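Local atomic coordinates of RNA-dependent RNA Polymerase (Bombyx mori cytoplasmic polyhedrosis virus, PDB entry 6TZ0), a protein that synthesises RNA on an RNA template, transcribing fully conservative plus strands from the double-stranded viral genome and later making the complementary minus strands. Residues A[410-415]-A[940-945]; A[419-424]-A[448-453]; A[496-501]-A[577-582]; A[967-972]-A[1113-1118]; A[569-574]-A[604-609]. All blocks are in the same frame, centred on the assembly; numbering follows the deposited sequence.

Contact 1 (A[410-415]-A[940-945]); sequences GIHHDE and LGKLGE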
# COMPACT_ATOMS: atom_id res chain seq x y z
N GLY A 410 -11.20 -12.98 -20.54
CA GLY A 410 -11.68 -14.16 -19.84
C GLY A 410 -11.77 -14.02 -18.34
O GLY A 410 -11.70 -15.01 -17.62
N ILE A 411 -11.94 -12.79 -17.85
CA ILE A 411 -12.03 -12.51 -16.42
C ILE A 411 -13.37 -11.85 -16.14
O ILE A 411 -13.76 -10.92 -16.85
CB ILE A 411 -10.86 -11.61 -15.96
CG1 ILE A 411 -9.52 -12.32 -16.15
CG2 ILE A 411 -11.02 -11.19 -14.52
CD1 ILE A 411 -8.34 -11.41 -15.96
N HIS A 412 -14.07 -12.35 -15.13
CA HIS A 412 -15.26 -11.68 -14.60
C HIS A 412 -14.77 -10.64 -13.60
O HIS A 412 -14.20 -10.98 -12.56
CB HIS A 412 -16.22 -12.67 -13.96
CG HIS A 412 -17.52 -12.06 -13.54
ND1 HIS A 412 -18.49 -11.70 -14.45
CD2 HIS A 412 -18.01 -11.75 -12.32
CE1 HIS A 412 -19.52 -11.19 -13.81
NE2 HIS A 412 -19.26 -11.21 -12.51
N HIS A 413 -14.99 -9.36 -13.91
CA HIS A 413 -14.32 -8.29 -13.19
C HIS A 413 -15.07 -7.83 -11.95
O HIS A 413 -14.46 -7.24 -11.06
CB HIS A 413 -14.09 -7.12 -14.14
CG HIS A 413 -13.18 -7.45 -15.28
ND1 HIS A 413 -11.81 -7.54 -15.14
CD2 HIS A 413 -13.45 -7.76 -16.57
CE1 HIS A 413 -11.28 -7.87 -16.31
NE2 HIS A 413 -12.25 -8.01 -17.19
N ASP A 414 -16.37 -8.13 -11.86
CA ASP A 414 -17.13 -7.80 -10.66
C ASP A 414 -16.74 -8.71 -9.50
O ASP A 414 -16.53 -8.24 -8.38
CB ASP A 414 -18.61 -7.92 -10.97
CG ASP A 414 -19.06 -6.90 -11.97
OD1 ASP A 414 -18.41 -5.85 -12.02
OD2 ASP A 414 -20.03 -7.14 -12.71
N GLU A 415 -16.65 -10.01 -9.77
CA GLU A 415 -16.18 -10.95 -8.76
C GLU A 415 -14.73 -10.68 -8.40
O GLU A 415 -14.34 -10.86 -7.24
CB GLU A 415 -16.38 -12.38 -9.26
CG GLU A 415 -16.05 -13.47 -8.25
CD GLU A 415 -17.01 -13.50 -7.08
OE1 GLU A 415 -18.17 -13.09 -7.24
OE2 GLU A 415 -16.59 -13.93 -5.98
N LEU A 940 -23.69 -8.61 -6.58
CA LEU A 940 -22.80 -7.73 -7.33
C LEU A 940 -21.88 -8.45 -8.30
O LEU A 940 -21.29 -7.79 -9.15
CB LEU A 940 -21.95 -6.88 -6.38
CG LEU A 940 -22.70 -5.89 -5.49
CD1 LEU A 940 -21.71 -5.08 -4.69
CD2 LEU A 940 -23.61 -4.99 -6.29
N GLY A 941 -21.73 -9.76 -8.19
CA GLY A 941 -20.97 -10.51 -9.18
C GLY A 941 -21.00 -11.99 -8.89
O GLY A 941 -20.92 -12.38 -7.72
N LYS A 942 -21.11 -12.82 -9.94
CA LYS A 942 -21.25 -14.28 -9.86
C LYS A 942 -22.44 -14.68 -8.98
O LYS A 942 -22.31 -15.19 -7.87
CB LYS A 942 -19.96 -14.95 -9.37
CG LYS A 942 -18.82 -14.92 -10.36
CD LYS A 942 -19.07 -15.83 -11.54
CE LYS A 942 -17.85 -15.88 -12.45
NZ LYS A 942 -18.06 -16.74 -13.64
N LEU A 943 -23.63 -14.38 -9.52
CA LEU A 943 -24.88 -14.68 -8.84
C LEU A 943 -25.07 -16.17 -8.63
O LEU A 943 -24.82 -16.98 -9.53
CB LEU A 943 -26.05 -14.14 -9.66
CG LEU A 943 -26.14 -12.64 -9.87
CD1 LEU A 943 -27.31 -12.33 -10.78
CD2 LEU A 943 -26.29 -11.93 -8.56
N GLY A 944 -25.52 -16.54 -7.44
CA GLY A 944 -26.03 -17.87 -7.18
C GLY A 944 -25.08 -18.84 -6.51
O GLY A 944 -25.48 -19.99 -6.26
N GLU A 945 -23.84 -18.44 -6.22
CA GLU A 945 -22.91 -19.39 -5.61
C GLU A 945 -23.17 -19.56 -4.12
O GLU A 945 -22.96 -20.65 -3.57
CB GLU A 945 -21.47 -18.94 -5.85
CG GLU A 945 -21.03 -19.01 -7.29
CD GLU A 945 -19.59 -18.58 -7.47
OE1 GLU A 945 -18.97 -18.12 -6.48
OE2 GLU A 945 -19.06 -18.70 -8.60
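Lys-942 lays its aliphatic chain against His-412 and Glu-415, and this nonpolar packing makes up much of the contact. Its CG sits 3.7 Å from Glu-415 CB and 3.8 Å from His-412 CD2; further out, Lys-942 CE lies 3.9 Å from His-412 CB. The lysine crosses the glutamate side chain at about a right angle but slides past the histidine in the opposite direction. The imidazole of His-412 brings NE2 to within 3.8 Å of Gly-941 CA, which lies at the ring edge near its plane. Asp-414 CB lies 3.2 Å from Leu-940 O and also meets Gly-941 CA. The joint links the start of helix 413-422, where His-412 is the N-cap residue, in the central polymerase domain, to the loop between helices 927-937 and 945-958 in the C-terminal region. No hydrogen bond passes between the segments; the carboxylate of Asp-414 is instead held by partners outside them. Its CG is turned beside the backbone N (chi1 -66°), which brings OD1 to Tyr-460 OH and OD2 into a salt bridge with Arg-461. A type II turn runs from Lys-942 to Glu-945, and within it Leu-943 packs on Tyr-178 of the neighbouring Viral structural protein 4 chain.

Contact 2 (A[419-424]-A[448-453]); sequences NFLTTS and SRIVMQ
Leu-421 enters between Arg-449, Ile-450 and Gln-453, spending a different carbon on each. Its CD2 lies 3.8 Å from Arg-449 CB and also reaches the arginine CD, while CD1 is 3.7 Å from Gln-453 CG; the leucine crosses both of these chains at about a right angle. Lower down, Leu-421 CB meets Ile-450 CD1 at 4.0 Å. The leucine is thus held at its base and on both branches of its fork, in a buried setting. The two helices, 413-422 and 449-455, are successive along the chain in the central polymerase domain, with short strands 434-437 and 442-446 between them, and they pack here through side chains alone, with no hydrogen bond across. Next in sequence, Thr-422 offers its methyl: CG2 is 3.7 Å from Ile-450 CD1, the two side chains crossing at a slant. Ile-450 CG1 is anti to the backbone N (chi1 -164°), and the bend at chi2, 66°, sets CD1 against both Leu-421 and Thr-422. Helix 413-422 ends at this point, Thr-423 being the first residue to leave helical geometry. Ser-448 is the N-cap of helix 449-455, and its OG accepts a weak capping bond from Val-451 N at 3.4 Å. The guanidinium of Arg-449 is engaged elsewhere, NH2 with Leu-492 O and NH1 with Asn-494 OD1.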
# COMPACT_ATOMS: atom_id res chain seq x y z
N ASN A 419 -13.43 -9.82 -4.67
CA ASN A 419 -12.31 -10.54 -4.08
C ASN A 419 -11.17 -9.61 -3.72
O ASN A 419 -10.42 -9.88 -2.79
CB ASN A 419 -11.82 -11.62 -5.04
CG ASN A 419 -12.83 -12.72 -5.24
OD1 ASN A 419 -13.52 -13.13 -4.31
ND2 ASN A 419 -12.91 -13.22 -6.47
N PHE A 420 -11.02 -8.52 -4.46
CA PHE A 420 -10.00 -7.53 -4.15
C PHE A 420 -10.35 -6.78 -2.87
O PHE A 420 -9.46 -6.37 -2.12
CB PHE A 420 -9.88 -6.57 -5.33
CG PHE A 420 -8.85 -5.51 -5.17
CD1 PHE A 420 -7.51 -5.79 -5.32
CD2 PHE A 420 -9.24 -4.21 -4.90
CE1 PHE A 420 -6.57 -4.80 -5.19
CE2 PHE A 420 -8.31 -3.22 -4.77
CZ PHE A 420 -6.98 -3.51 -4.92
N LEU A 421 -11.64 -6.59 -2.60
CA LEU A 421 -12.04 -5.96 -1.35
C LEU A 421 -11.92 -6.92 -0.17
O LEU A 421 -11.45 -6.53 0.90
CB LEU A 421 -13.46 -5.41 -1.45
CG LEU A 421 -13.61 -4.23 -2.40
CD1 LEU A 421 -15.06 -3.85 -2.47
CD2 LEU A 421 -12.77 -3.07 -1.94
N THR A 422 -12.33 -8.18 -0.35
CA THR A 422 -12.25 -9.14 0.75
C THR A 422 -10.81 -9.56 1.00
O THR A 422 -10.45 -9.89 2.14
CB THR A 422 -13.10 -10.37 0.47
OG1 THR A 422 -12.64 -11.01 -0.73
CG2 THR A 422 -14.56 -10.01 0.32
N THR A 423 -9.97 -9.57 -0.03
CA THR A 423 -8.61 -10.06 0.07
C THR A 423 -7.65 -9.07 -0.57
O THR A 423 -7.78 -8.77 -1.76
CB THR A 423 -8.47 -11.43 -0.60
OG1 THR A 423 -9.29 -12.39 0.08
CG2 THR A 423 -7.02 -11.89 -0.58
N SER A 424 -6.71 -8.56 0.24
CA SER A 424 -5.54 -7.79 -0.22
C SER A 424 -5.94 -6.49 -0.93
O SER A 424 -5.57 -6.24 -2.08
CB SER A 424 -4.63 -8.65 -1.10
OG SER A 424 -3.51 -7.91 -1.56
N SER A 448 -13.88 -0.89 7.37
CA SER A 448 -13.58 -1.90 6.38
C SER A 448 -14.19 -1.53 5.04
O SER A 448 -15.27 -0.93 4.98
CB SER A 448 -14.11 -3.26 6.82
OG SER A 448 -15.52 -3.26 6.80
N ARG A 449 -13.50 -1.90 3.96
CA ARG A 449 -13.99 -1.59 2.63
C ARG A 449 -15.16 -2.48 2.24
O ARG A 449 -15.99 -2.08 1.42
CB ARG A 449 -12.86 -1.72 1.62
CG ARG A 449 -11.81 -0.66 1.77
CD ARG A 449 -10.79 -0.73 0.67
NE ARG A 449 -9.79 0.32 0.82
CZ ARG A 449 -9.92 1.55 0.34
NH1 ARG A 449 -11.01 1.89 -0.33
NH2 ARG A 449 -8.96 2.44 0.52
N ILE A 450 -15.28 -3.66 2.85
CA ILE A 450 -16.33 -4.57 2.43
C ILE A 450 -17.67 -4.20 3.06
O ILE A 450 -18.72 -4.37 2.43
CB ILE A 450 -15.90 -6.02 2.70
CG1 ILE A 450 -16.79 -7.00 1.93
CG2 ILE A 450 -15.86 -6.35 4.17
CD1 ILE A 450 -16.63 -6.89 0.43
N VAL A 451 -17.68 -3.61 4.26
CA VAL A 451 -18.93 -3.11 4.83
C VAL A 451 -19.35 -1.83 4.13
O VAL A 451 -20.54 -1.61 3.87
CB VAL A 451 -18.79 -2.94 6.35
CG1 VAL A 451 -19.98 -2.23 6.96
CG2 VAL A 451 -18.65 -4.29 7.00
N MET A 452 -18.37 -0.99 3.77
CA MET A 452 -18.63 0.19 2.95
C MET A 452 -19.20 -0.18 1.59
O MET A 452 -20.08 0.52 1.07
CB MET A 452 -17.32 0.97 2.80
CG MET A 452 -17.29 2.16 1.86
SD MET A 452 -18.23 3.63 2.26
CE MET A 452 -18.21 4.45 0.67
N GLN A 453 -18.75 -1.29 1.01
CA GLN A 453 -19.29 -1.73 -0.27
C GLN A 453 -20.67 -2.36 -0.09
O GLN A 453 -21.53 -2.23 -0.97
CB GLN A 453 -18.31 -2.70 -0.93
CG GLN A 453 -18.74 -3.22 -2.28
CD GLN A 453 -18.86 -2.12 -3.31
OE1 GLN A 453 -18.00 -1.26 -3.42
NE2 GLN A 453 -19.94 -2.15 -4.07

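Contact 3 (A[496-501]-A[577-582]); sequences RLFLSF and PRFGPY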
# COMPACT_ATOMS: atom_id res chain seq x y z
N ARG A 496 -12.59 5.85 -5.91
CA ARG A 496 -11.27 6.15 -6.46
C ARG A 496 -10.41 4.90 -6.53
O ARG A 496 -9.56 4.79 -7.41
CB ARG A 496 -10.56 7.21 -5.63
CG ARG A 496 -11.07 8.61 -5.80
CD ARG A 496 -10.19 9.52 -4.98
NE ARG A 496 -10.61 10.91 -4.99
CZ ARG A 496 -10.21 11.81 -5.88
NH1 ARG A 496 -9.37 11.45 -6.84
NH2 ARG A 496 -10.64 13.06 -5.80
N LEU A 497 -10.61 3.96 -5.61
CA LEU A 497 -9.93 2.68 -5.71
C LEU A 497 -10.49 1.87 -6.88
O LEU A 497 -9.77 1.09 -7.50
CB LEU A 497 -10.08 1.91 -4.40
CG LEU A 497 -9.23 0.65 -4.23
CD1 LEU A 497 -7.77 1.03 -4.20
CD2 LEU A 497 -9.61 -0.10 -2.98
N PHE A 498 -11.76 2.07 -7.19
CA PHE A 498 -12.39 1.36 -8.30
C PHE A 498 -11.94 1.90 -9.64
O PHE A 498 -11.89 1.14 -10.62
CB PHE A 498 -13.91 1.46 -8.16
CG PHE A 498 -14.67 0.70 -9.20
CD1 PHE A 498 -14.80 -0.67 -9.11
CD2 PHE A 498 -15.25 1.36 -10.27
CE1 PHE A 498 -15.50 -1.37 -10.06
CE2 PHE A 498 -15.95 0.66 -11.22
CZ PHE A 498 -16.08 -0.70 -11.12
N LEU A 499 -11.62 3.19 -9.72
CA LEU A 499 -11.14 3.75 -10.99
C LEU A 499 -9.76 3.22 -11.35
O LEU A 499 -9.43 3.10 -12.53
CB LEU A 499 -11.11 5.27 -10.93
CG LEU A 499 -12.47 5.95 -11.04
CD1 LEU A 499 -12.29 7.45 -10.91
CD2 LEU A 499 -13.10 5.58 -12.37
N SER A 500 -8.94 2.90 -10.36
CA SER A 500 -7.62 2.37 -10.63
C SER A 500 -7.58 0.85 -10.70
O SER A 500 -6.49 0.27 -10.66
CB SER A 500 -6.65 2.85 -9.55
OG SER A 500 -7.00 2.34 -8.28
N PHE A 501 -8.73 0.19 -10.81
CA PHE A 501 -8.73 -1.27 -10.72
C PHE A 501 -8.49 -1.92 -12.07
O PHE A 501 -7.76 -2.91 -12.17
CB PHE A 501 -10.04 -1.76 -10.10
CG PHE A 501 -10.06 -3.23 -9.87
CD1 PHE A 501 -9.27 -3.79 -8.89
CD2 PHE A 501 -10.89 -4.05 -10.62
CE1 PHE A 501 -9.29 -5.15 -8.67
CE2 PHE A 501 -10.91 -5.40 -10.40
CZ PHE A 501 -10.11 -5.95 -9.42
N PRO A 577 -17.76 -6.16 -21.97
CA PRO A 577 -18.92 -5.39 -21.53
C PRO A 577 -19.11 -5.52 -20.03
O PRO A 577 -18.63 -6.47 -19.40
CB PRO A 577 -20.07 -6.06 -22.29
CG PRO A 577 -19.65 -7.47 -22.38
CD PRO A 577 -18.15 -7.47 -22.52
N ARG A 578 -19.82 -4.54 -19.47
CA ARG A 578 -20.32 -4.55 -18.10
C ARG A 578 -19.19 -4.65 -17.07
O ARG A 578 -19.00 -5.67 -16.41
CB ARG A 578 -21.34 -5.69 -17.89
CG ARG A 578 -22.77 -5.38 -18.24
CD ARG A 578 -22.98 -5.31 -19.72
NE ARG A 578 -24.37 -5.25 -20.10
CZ ARG A 578 -24.77 -5.06 -21.34
NH1 ARG A 578 -26.06 -5.03 -21.63
NH2 ARG A 578 -23.88 -4.90 -22.31
N PHE A 579 -18.41 -3.58 -16.98
CA PHE A 579 -17.41 -3.54 -15.91
C PHE A 579 -17.97 -2.93 -14.63
O PHE A 579 -18.07 -3.61 -13.61
CB PHE A 579 -16.15 -2.80 -16.36
CG PHE A 579 -15.21 -2.49 -15.24
CD1 PHE A 579 -14.64 -3.50 -14.48
CD2 PHE A 579 -14.84 -1.19 -14.97
CE1 PHE A 579 -13.77 -3.21 -13.45
CE2 PHE A 579 -13.97 -0.89 -13.95
CZ PHE A 579 -13.43 -1.90 -13.19
N GLY A 580 -18.33 -1.66 -14.64
CA GLY A 580 -18.83 -1.06 -13.43
C GLY A 580 -20.25 -0.59 -13.59
O GLY A 580 -21.20 -1.37 -13.63
N PRO A 581 -20.42 0.73 -13.64
CA PRO A 581 -21.64 1.31 -14.20
C PRO A 581 -21.61 1.42 -15.72
O PRO A 581 -22.54 1.98 -16.30
CB PRO A 581 -21.68 2.69 -13.55
CG PRO A 581 -20.27 3.02 -13.32
CD PRO A 581 -19.57 1.75 -13.00
N TYR A 582 -20.56 0.90 -16.35
CA TYR A 582 -20.32 1.07 -17.77
C TYR A 582 -20.78 -0.16 -18.54
O TYR A 582 -20.80 -1.27 -18.01
CB TYR A 582 -18.84 1.31 -18.04
CG TYR A 582 -18.31 2.52 -17.32
CD1 TYR A 582 -18.58 3.79 -17.78
CD2 TYR A 582 -17.52 2.38 -16.19
CE1 TYR A 582 -18.10 4.89 -17.13
CE2 TYR A 582 -17.03 3.47 -15.54
CZ TYR A 582 -17.32 4.73 -16.01
OH TYR A 582 -16.84 5.83 -15.36
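Phe-498 and Phe-579 meet in a buried aromatic contact within the catalytic polymerase domain, where the weakly bonded helix around 494-499 faces the loop that leads from helix 557-573 to strand 585-591. The two side chains reach toward each other tip to tip. Their planes are nearly parallel, at 8°, yet slid apart, with centroids separated by 4.7 Å, leaving little overlap: Phe-498 CZ stands over one face of the Phe-579 ring, toward the rim. The side chains of Phe-501 and Phe-579 cross obliquely, Phe-501 CD2 lying 4.1 Å from Phe-579 CE1, each ring meeting the other at the edge. Trp-417 packs edge-to-face on both Phe-498 and Phe-501, and Arg-465 makes a cation-pi contact with Phe-498, so helices 413-422 and 464-469 also contribute to the cluster. The loop backbone also touches the tip of Phe-498: Gly-580 CA lies at the ring edge, near its plane, 3.6 Å from Phe-498 CZ.

Contact 4 (A[967-972]-A[1113-1118]); sequences IVYGYG and AISAGP
Tyr-969 N donates to Ala-1113 O in a weak but nearly straight hydrogen bond, 3.4 Å long with an angle of 174° at the hydrogen. Next to it two isoleucines lie side by side pointing the same way, Ile-967 CG2 being 3.6 Å from Ile-1114 CD1, which also rests near the carbonyl of Ile-967. Ser-1115 OG approaches the ring of Tyr-969 obliquely, 3.2 Å from CG, while Tyr-969 CB lies near Ile-1114 O, at 3.7 Å. Ser-1115 OG, set between its own backbone N and carbonyl carbon (chi1 73°), donates to Ile-1114 O at 2.6 Å. Ser-1115 is the first residue beyond helix 1107-1114 and has positive phi. Further out, helix 945-958 backs both segments: Ser-949 OG gives a second hydrogen bond to Ala-1113 O, Arg-950 bonds Gly-970 O, and Arg-946 makes a cation-pi contact with the Tyr-969 ring. Ala-1113 O belongs to the last turn of its helix, where carbonyls have no helical amide ahead of them. The arrangement is thus a loop docked on a helix C-terminus, within the C-terminal region, consistent with the bracelet of reoviral polymerases.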
# COMPACT_ATOMS: atom_id res chain seq x y z
N ILE A 967 -17.54 -22.12 8.15
CA ILE A 967 -17.07 -23.12 7.20
C ILE A 967 -18.01 -23.10 6.00
O ILE A 967 -17.61 -23.39 4.87
CB ILE A 967 -17.00 -24.50 7.89
CG1 ILE A 967 -16.07 -24.43 9.10
CG2 ILE A 967 -16.46 -25.56 7.00
CD1 ILE A 967 -14.66 -23.99 8.76
N VAL A 968 -19.26 -22.72 6.25
CA VAL A 968 -20.24 -22.58 5.18
C VAL A 968 -19.94 -21.33 4.37
O VAL A 968 -19.70 -20.25 4.93
CB VAL A 968 -21.66 -22.54 5.76
CG1 VAL A 968 -22.71 -22.35 4.68
CG2 VAL A 968 -21.94 -23.81 6.54
N TYR A 969 -19.93 -21.47 3.04
CA TYR A 969 -19.49 -20.40 2.15
C TYR A 969 -20.57 -19.35 1.92
O TYR A 969 -20.24 -18.19 1.66
CB TYR A 969 -19.03 -20.98 0.82
CG TYR A 969 -18.52 -19.96 -0.17
CD1 TYR A 969 -17.27 -19.38 -0.01
CD2 TYR A 969 -19.29 -19.58 -1.26
CE1 TYR A 969 -16.80 -18.45 -0.92
CE2 TYR A 969 -18.83 -18.65 -2.17
CZ TYR A 969 -17.58 -18.09 -1.99
OH TYR A 969 -17.13 -17.16 -2.90
N GLY A 970 -21.85 -19.73 1.97
CA GLY A 970 -22.91 -18.75 1.88
C GLY A 970 -22.93 -17.80 3.06
O GLY A 970 -23.37 -16.65 2.94
N TYR A 971 -22.46 -18.26 4.21
CA TYR A 971 -22.21 -17.44 5.38
C TYR A 971 -20.78 -16.90 5.29
O TYR A 971 -20.16 -16.94 4.23
CB TYR A 971 -22.47 -18.28 6.63
CG TYR A 971 -23.92 -18.66 6.80
CD1 TYR A 971 -24.94 -17.88 6.29
CD2 TYR A 971 -24.26 -19.85 7.42
CE1 TYR A 971 -26.26 -18.24 6.43
CE2 TYR A 971 -25.58 -20.23 7.57
CZ TYR A 971 -26.57 -19.42 7.07
OH TYR A 971 -27.89 -19.78 7.21
N GLY A 972 -20.25 -16.37 6.38
CA GLY A 972 -18.87 -15.91 6.40
C GLY A 972 -18.69 -14.49 5.94
O GLY A 972 -18.03 -13.69 6.60
N ALA A 1113 -22.23 -27.22 0.05
CA ALA A 1113 -22.22 -26.24 1.14
C ALA A 1113 -20.84 -25.61 1.32
O ALA A 1113 -20.74 -24.42 1.60
CB ALA A 1113 -22.69 -26.90 2.44
N ILE A 1114 -19.78 -26.40 1.15
CA ILE A 1114 -18.44 -25.81 1.13
C ILE A 1114 -18.19 -25.07 -0.18
O ILE A 1114 -17.39 -24.13 -0.21
CB ILE A 1114 -17.39 -26.92 1.40
CG1 ILE A 1114 -17.71 -27.64 2.70
CG2 ILE A 1114 -15.97 -26.37 1.54
CD1 ILE A 1114 -17.82 -26.76 3.86
N SER A 1115 -18.92 -25.46 -1.24
CA SER A 1115 -18.86 -24.86 -2.58
C SER A 1115 -17.47 -24.94 -3.19
O SER A 1115 -17.04 -24.03 -3.91
CB SER A 1115 -19.37 -23.41 -2.60
OG SER A 1115 -18.43 -22.55 -1.99
N ALA A 1116 -16.75 -26.02 -2.91
CA ALA A 1116 -15.46 -26.24 -3.53
C ALA A 1116 -15.65 -26.78 -4.95
O ALA A 1116 -16.68 -27.38 -5.28
CB ALA A 1116 -14.62 -27.21 -2.70
N GLY A 1117 -14.64 -26.56 -5.78
CA GLY A 1117 -14.65 -27.07 -7.13
C GLY A 1117 -14.40 -28.56 -7.18
O GLY A 1117 -14.14 -29.22 -6.17
N PRO A 1118 -14.47 -29.12 -8.40
CA PRO A 1118 -14.34 -30.58 -8.54
C PRO A 1118 -12.93 -31.11 -8.29
O PRO A 1118 -12.78 -32.24 -7.82
CB PRO A 1118 -14.80 -30.84 -9.98
CG PRO A 1118 -14.52 -29.56 -10.69
CD PRO A 1118 -14.76 -28.46 -9.69

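Contact 5 (A[569-574]-A[604-609]); sequences DVASKC and AAWQAC
Trp-606 turns one face of its indole to Ser-572, whose CB lies over the centre of the six-membered ring in a CH-pi contact, 3.9 Å from the centroid and 11° off the ring normal. Ser-572 CA is over the same indole, 3.9 Å from Trp-606 CD2. Chi1 of 179° puts Trp-606 CG anti to the backbone N, and outside the pair the bond from NE1 to Leu-381 O helps to hold the ring's rotation. Ser-572 directs its hydroxyl back along its own helix, OG donating to Asp-569 O at 2.8 Å; that oxygen takes Lys-573 N from the same face. Ala-571, with only CB, allows the close approach: Ala-571 CB is 3.8 Å from Trp-606 CB. Cys-609 SG packs loosely on Ala-571 CB and Cys-574 SG on Ala-605 CB, each at 4.4 Å. The segment axes pass 8.2 Å apart at 152°, a near-antiparallel helix pair, 557-573 with 604-614, joined through strands 585-591 and 598-602 inside the catalytic polymerase domain.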
# COMPACT_ATOMS: atom_id res chain seq x y z
N ASP A 569 -4.10 1.00 -25.24
CA ASP A 569 -3.93 0.03 -26.31
C ASP A 569 -4.60 -1.29 -25.98
O ASP A 569 -5.37 -1.84 -26.79
CB ASP A 569 -2.44 -0.21 -26.59
CG ASP A 569 -1.78 0.94 -27.29
OD1 ASP A 569 -2.48 1.67 -28.02
OD2 ASP A 569 -0.56 1.11 -27.13
N VAL A 570 -4.34 -1.81 -24.77
CA VAL A 570 -4.95 -3.08 -24.37
C VAL A 570 -6.46 -2.92 -24.23
O VAL A 570 -7.23 -3.81 -24.60
CB VAL A 570 -4.31 -3.59 -23.07
CG1 VAL A 570 -4.92 -4.91 -22.66
CG2 VAL A 570 -2.83 -3.75 -23.25
N ALA A 571 -6.91 -1.77 -23.74
CA ALA A 571 -8.34 -1.53 -23.56
C ALA A 571 -9.07 -1.39 -24.88
O ALA A 571 -10.23 -1.78 -24.99
CB ALA A 571 -8.56 -0.29 -22.70
N SER A 572 -8.41 -0.83 -25.90
CA SER A 572 -9.04 -0.75 -27.21
C SER A 572 -9.09 -2.11 -27.88
O SER A 572 -10.07 -2.42 -28.57
CB SER A 572 -8.29 0.24 -28.09
OG SER A 572 -7.03 -0.27 -28.44
N LYS A 573 -8.07 -2.95 -27.68
CA LYS A 573 -8.07 -4.24 -28.35
C LYS A 573 -9.05 -5.25 -27.75
O LYS A 573 -9.41 -6.21 -28.43
CB LYS A 573 -6.67 -4.85 -28.37
CG LYS A 573 -5.73 -4.23 -29.38
CD LYS A 573 -4.37 -4.87 -29.31
CE LYS A 573 -3.47 -4.41 -30.45
NZ LYS A 573 -3.15 -2.96 -30.39
N CYS A 574 -9.48 -5.08 -26.50
CA CYS A 574 -10.24 -6.13 -25.84
C CYS A 574 -11.73 -6.01 -26.16
O CYS A 574 -12.17 -5.15 -26.92
CB CYS A 574 -9.99 -6.11 -24.33
SG CYS A 574 -10.57 -4.65 -23.47
N ALA A 604 -16.69 -1.53 -22.24
CA ALA A 604 -16.82 -0.93 -20.91
C ALA A 604 -15.46 -0.59 -20.31
O ALA A 604 -15.30 0.45 -19.66
CB ALA A 604 -17.58 -1.87 -19.99
N ALA A 605 -14.48 -1.47 -20.50
CA ALA A 605 -13.16 -1.29 -19.90
C ALA A 605 -12.44 -0.09 -20.48
O ALA A 605 -11.72 0.61 -19.76
CB ALA A 605 -12.33 -2.55 -20.09
N TRP A 606 -12.63 0.18 -21.77
CA TRP A 606 -11.96 1.31 -22.40
C TRP A 606 -12.62 2.62 -22.00
O TRP A 606 -11.93 3.64 -21.86
CB TRP A 606 -11.91 1.04 -23.90
CG TRP A 606 -11.29 2.03 -24.80
CD1 TRP A 606 -10.25 2.86 -24.52
CD2 TRP A 606 -11.50 2.11 -26.21
NE1 TRP A 606 -9.89 3.55 -25.65
CE2 TRP A 606 -10.63 3.10 -26.70
CE3 TRP A 606 -12.37 1.47 -27.09
CZ2 TRP A 606 -10.62 3.47 -28.04
CZ3 TRP A 606 -12.35 1.85 -28.42
CH2 TRP A 606 -11.48 2.83 -28.87
N GLN A 607 -13.92 2.59 -21.71
CA GLN A 607 -14.59 3.74 -21.09
C GLN A 607 -14.04 4.02 -19.70
O GLN A 607 -13.75 5.18 -19.36
CB GLN A 607 -16.09 3.49 -20.99
CG GLN A 607 -16.82 3.40 -22.29
CD GLN A 607 -18.27 3.09 -22.11
OE1 GLN A 607 -18.76 3.01 -20.99
NE2 GLN A 607 -18.97 2.85 -23.20
N ALA A 608 -13.87 2.97 -18.89
CA ALA A 608 -13.36 3.15 -17.53
C ALA A 608 -11.92 3.65 -17.53
O ALA A 608 -11.58 4.55 -16.77
CB ALA A 608 -13.46 1.84 -16.75
N CYS A 609 -11.08 3.08 -18.40
CA CYS A 609 -9.68 3.49 -18.45
C CYS A 609 -9.52 4.90 -19.00
O CYS A 609 -8.68 5.66 -18.51
CB CYS A 609 -8.88 2.49 -19.27
SG CYS A 609 -8.75 0.89 -18.48

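In the fold
Contacts 2, 3 and 5 are buried and nonpolar, all within the central polymerase domain; contacts 1 and 4 are only partly buried. Helix 413-422 supplies a segment to both contact 1, at its start, and contact 2, at its end, and Phe-420 on it meets Phe-501 of contact 3. Contacts 3 and 5 alternate along the chain and touch where Phe-579 lies against Ala-604 and Ala-608. Chemistry follows place: aromatic rings dominate contact 3, an indole and small residues contact 5, aliphatic branches contact 2, and a lysine chain contact 1. Contact 4, wholly C-terminal, has the sole, weak, hydrogen bond between paired segments, whereas contact 1 joins the two domains.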